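8-amino-8-demethylriboflavin N,N-dimethyltransferase (Streptomyces davawensis, PDB 4D7K) transfers two methyl groups from S-adenosyl-L-methionine to the 8-amino group of 8-amino-8-demethyl-D-riboflavin, the last two steps in making the antibiotic roseoflavin. Local coordinates at residues Leu281-Ser286 with Ile340-Thr345. Sequence-based numbering, arbitrary orientation.
Sequences LLILDS and IECRGT
Leu-281 exchanges two backbone hydrogen bonds with Cys-342, and Ile-283 two with Ile-340, tying the strands into an antiparallel ladder; the axes of segments 281-285 and 340-344 approach to 4.8 Å, their N-to-C directions 155° apart. Leu-281 N gives to Cys-342 O at 3.0 Å, and Ile-340 N to Ile-283 O at 2.8 Å. Between these two hydrogen-bonded pairs sits the non-hydrogen-bonded pair Leu-282 and Glu-341, where Leu-282 CA approaches Ile-340 O at 3.4 Å in a CA-H...O contact; that carbonyl also accepts from Ile-283 N. On the face of Leu-281, Ile-283, Ile-340 and Cys-342 the side chains meet near their roots, Ile-283 CB lying 3.9 Å from Ile-340 CB and Leu-281 CB 4.1 Å from Cys-342 CB. The Cys-342 thiol stands anti to its own carbonyl carbon (chi1 -56°), and its SG comes diagonally to 4.4 Å from Ile-283 CD1. Helix 313-322 packs over this face, with Trp-316 touching both isoleucines and Leu-320 touching Cys-342. On the other face Leu-282 and Glu-341 point the same way, side by side, and the leucine methyl CD2 rests 4.0 Å from Glu-341 CG. Phe-174 touches both residues. The extended glutamate chain carries its carboxylate away from the leucine: OE2 forms salt bridges with Arg-178 and Arg-280, while OE1 is hydrogen-bonded to His-331. Strand 280-285 is thereby joined to strand 337-344, the antiparallel insertion that gives the Rossmann-like sheet of class I methyltransferases its 3-2-1-4-5-7-6 order. The four side chains on the helix side thus make an apolar face; on the other, two arginines pair with a buried carboxylate and would be expected to offset its charge and favour its ionised form, while its aliphatic stem packs against Leu-282.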
loop_
_atom_site.group_PDB
_atom_site.type_symbol
_atom_site.label_atom_id
_atom_site.label_comp_id
_atom_site.label_asym_id
_atom_site.label_seq_id
_atom_site.Cartn_x
_atom_site.Cartn_y
_atom_site.Cartn_z
ATOM N N LEU A 281 31.728 13.434 -17.668
ATOM C CA LEU A 281 30.936 13.672 -16.471
ATOM C C LEU A 281 29.674 12.829 -16.585
ATOM O O LEU A 281 28.891 13.007 -17.514
ATOM C CB LEU A 281 30.591 15.155 -16.316
ATOM C CG LEU A 281 29.535 15.522 -15.269
ATOM C CD1 LEU A 281 29.945 15.052 -13.881
ATOM C CD2 LEU A 281 29.289 17.023 -15.273
ATOM N N LEU A 282 29.493 11.894 -15.658
ATOM C CA LEU A 282 28.327 11.015 -15.684
ATOM C C LEU A 282 27.340 11.403 -14.591
ATOM O O LEU A 282 27.643 11.284 -13.406
ATOM C CB LEU A 282 28.747 9.552 -15.519
ATOM C CG LEU A 282 29.926 9.071 -16.371
ATOM C CD1 LEU A 282 30.267 7.633 -16.030
ATOM C CD2 LEU A 282 29.636 9.224 -17.865
ATOM N N ILE A 283 26.164 11.874 -14.988
ATOM C CA ILE A 283 25.152 12.256 -14.013
ATOM C C ILE A 283 24.081 11.178 -13.903
ATOM O O ILE A 283 23.394 10.857 -14.870
ATOM C CB ILE A 283 24.498 13.603 -14.364
ATOM C CG1 ILE A 283 25.567 14.688 -14.507
ATOM C CG2 ILE A 283 23.496 14.000 -13.289
ATOM C CD1 ILE A 283 25.010 16.069 -14.777
ATOM N N LEU A 284 23.956 10.616 -12.709
ATOM C CA LEU A 284 23.007 9.544 -12.462
ATOM C C LEU A 284 21.743 10.123 -11.834
ATOM O O LEU A 284 21.784 10.694 -10.747
ATOM C CB LEU A 284 23.628 8.471 -11.561
ATOM C CG LEU A 284 24.556 7.420 -12.192
ATOM C CD1 LEU A 284 25.711 8.039 -12.960
ATOM C CD2 LEU A 284 25.091 6.481 -11.125
ATOM N N ASP A 285 20.621 9.984 -12.531
ATOM C CA ASP A 285 19.374 10.580 -12.077
ATOM C C ASP A 285 18.187 9.994 -12.828
ATOM O O ASP A 285 18.355 9.219 -13.770
ATOM C CB ASP A 285 19.413 12.103 -12.262
ATOM C CG ASP A 285 18.465 12.840 -11.326
ATOM O OD1 ASP A 285 17.636 12.184 -10.661
ATOM O OD2 ASP A 285 18.546 14.085 -11.262
ATOM N N SER A 286 16.986 10.358 -12.393
ATOM C CA SER A 286 15.780 10.081 -13.155
ATOM C C SER A 286 15.482 11.294 -14.029
ATOM O O SER A 286 15.459 12.425 -13.543
ATOM C CB SER A 286 14.603 9.772 -12.229
ATOM O OG SER A 286 13.434 9.479 -12.973
ATOM N N ILE A 340 23.373 10.010 -17.526
ATOM C CA ILE A 340 23.573 11.138 -18.422
ATOM C C ILE A 340 25.056 11.285 -18.718
ATOM O O ILE A 340 25.822 11.708 -17.862
ATOM C CB ILE A 340 23.035 12.453 -17.825
ATOM C CG1 ILE A 340 21.570 12.298 -17.414
ATOM C CG2 ILE A 340 23.191 13.598 -18.819
ATOM C CD1 ILE A 340 20.970 13.552 -16.796
ATOM N N GLU A 341 25.465 10.921 -19.927
ATOM C CA GLU A 341 26.868 11.027 -20.303
ATOM C C GLU A 341 27.166 12.410 -20.873
ATOM O O GLU A 341 26.601 12.801 -21.896
ATOM C CB GLU A 341 27.237 9.940 -21.312
ATOM C CG GLU A 341 28.709 9.908 -21.664
ATOM C CD GLU A 341 29.012 8.960 -22.806
ATOM O OE1 GLU A 341 28.126 8.156 -23.160
ATOM O OE2 GLU A 341 30.134 9.023 -23.352
ATOM N N CYS A 342 28.050 13.147 -20.208
ATOM C CA CYS A 342 28.366 14.518 -20.612
ATOM C C CYS A 342 29.825 14.678 -21.015
ATOM O O CYS A 342 30.719 14.086 -20.412
ATOM C CB CYS A 342 28.044 15.498 -19.482
ATOM S SG CYS A 342 26.347 15.426 -18.893
ATOM N N ARG A 343 30.059 15.502 -22.029
ATOM C CA ARG A 343 31.398 15.720 -22.550
ATOM C C ARG A 343 31.752 17.202 -22.512
ATOM O O ARG A 343 30.889 18.057 -22.713
ATOM C CB ARG A 343 31.498 15.180 -23.976
ATOM C CG ARG A 343 32.844 15.352 -24.651
ATOM C CD ARG A 343 32.774 14.810 -26.067
ATOM N NE ARG A 343 31.542 15.229 -26.728
ATOM C CZ ARG A 343 31.020 14.630 -27.794
ATOM N NH1 ARG A 343 31.620 13.574 -28.325
ATOM N NH2 ARG A 343 29.891 15.084 -28.322
ATOM N N GLY A 344 33.017 17.502 -22.245
ATOM C CA GLY A 344 33.486 18.873 -22.283
ATOM C C GLY A 344 33.572 19.358 -23.716
ATOM O O GLY A 344 34.147 18.682 -24.572
ATOM N N THR A 345 32.993 20.524 -23.981
ATOM C CA THR A 345 33.000 21.100 -25.322
ATOM C C THR A 345 34.409 21.495 -25.751
ATOM O O THR A 345 34.835 22.633 -25.552
ATOM C CB THR A 345 32.082 22.336 -25.410
ATOM O OG1 THR A 345 32.517 23.326 -24.467
ATOM C CG2 THR A 345 30.642 21.956 -25.110
#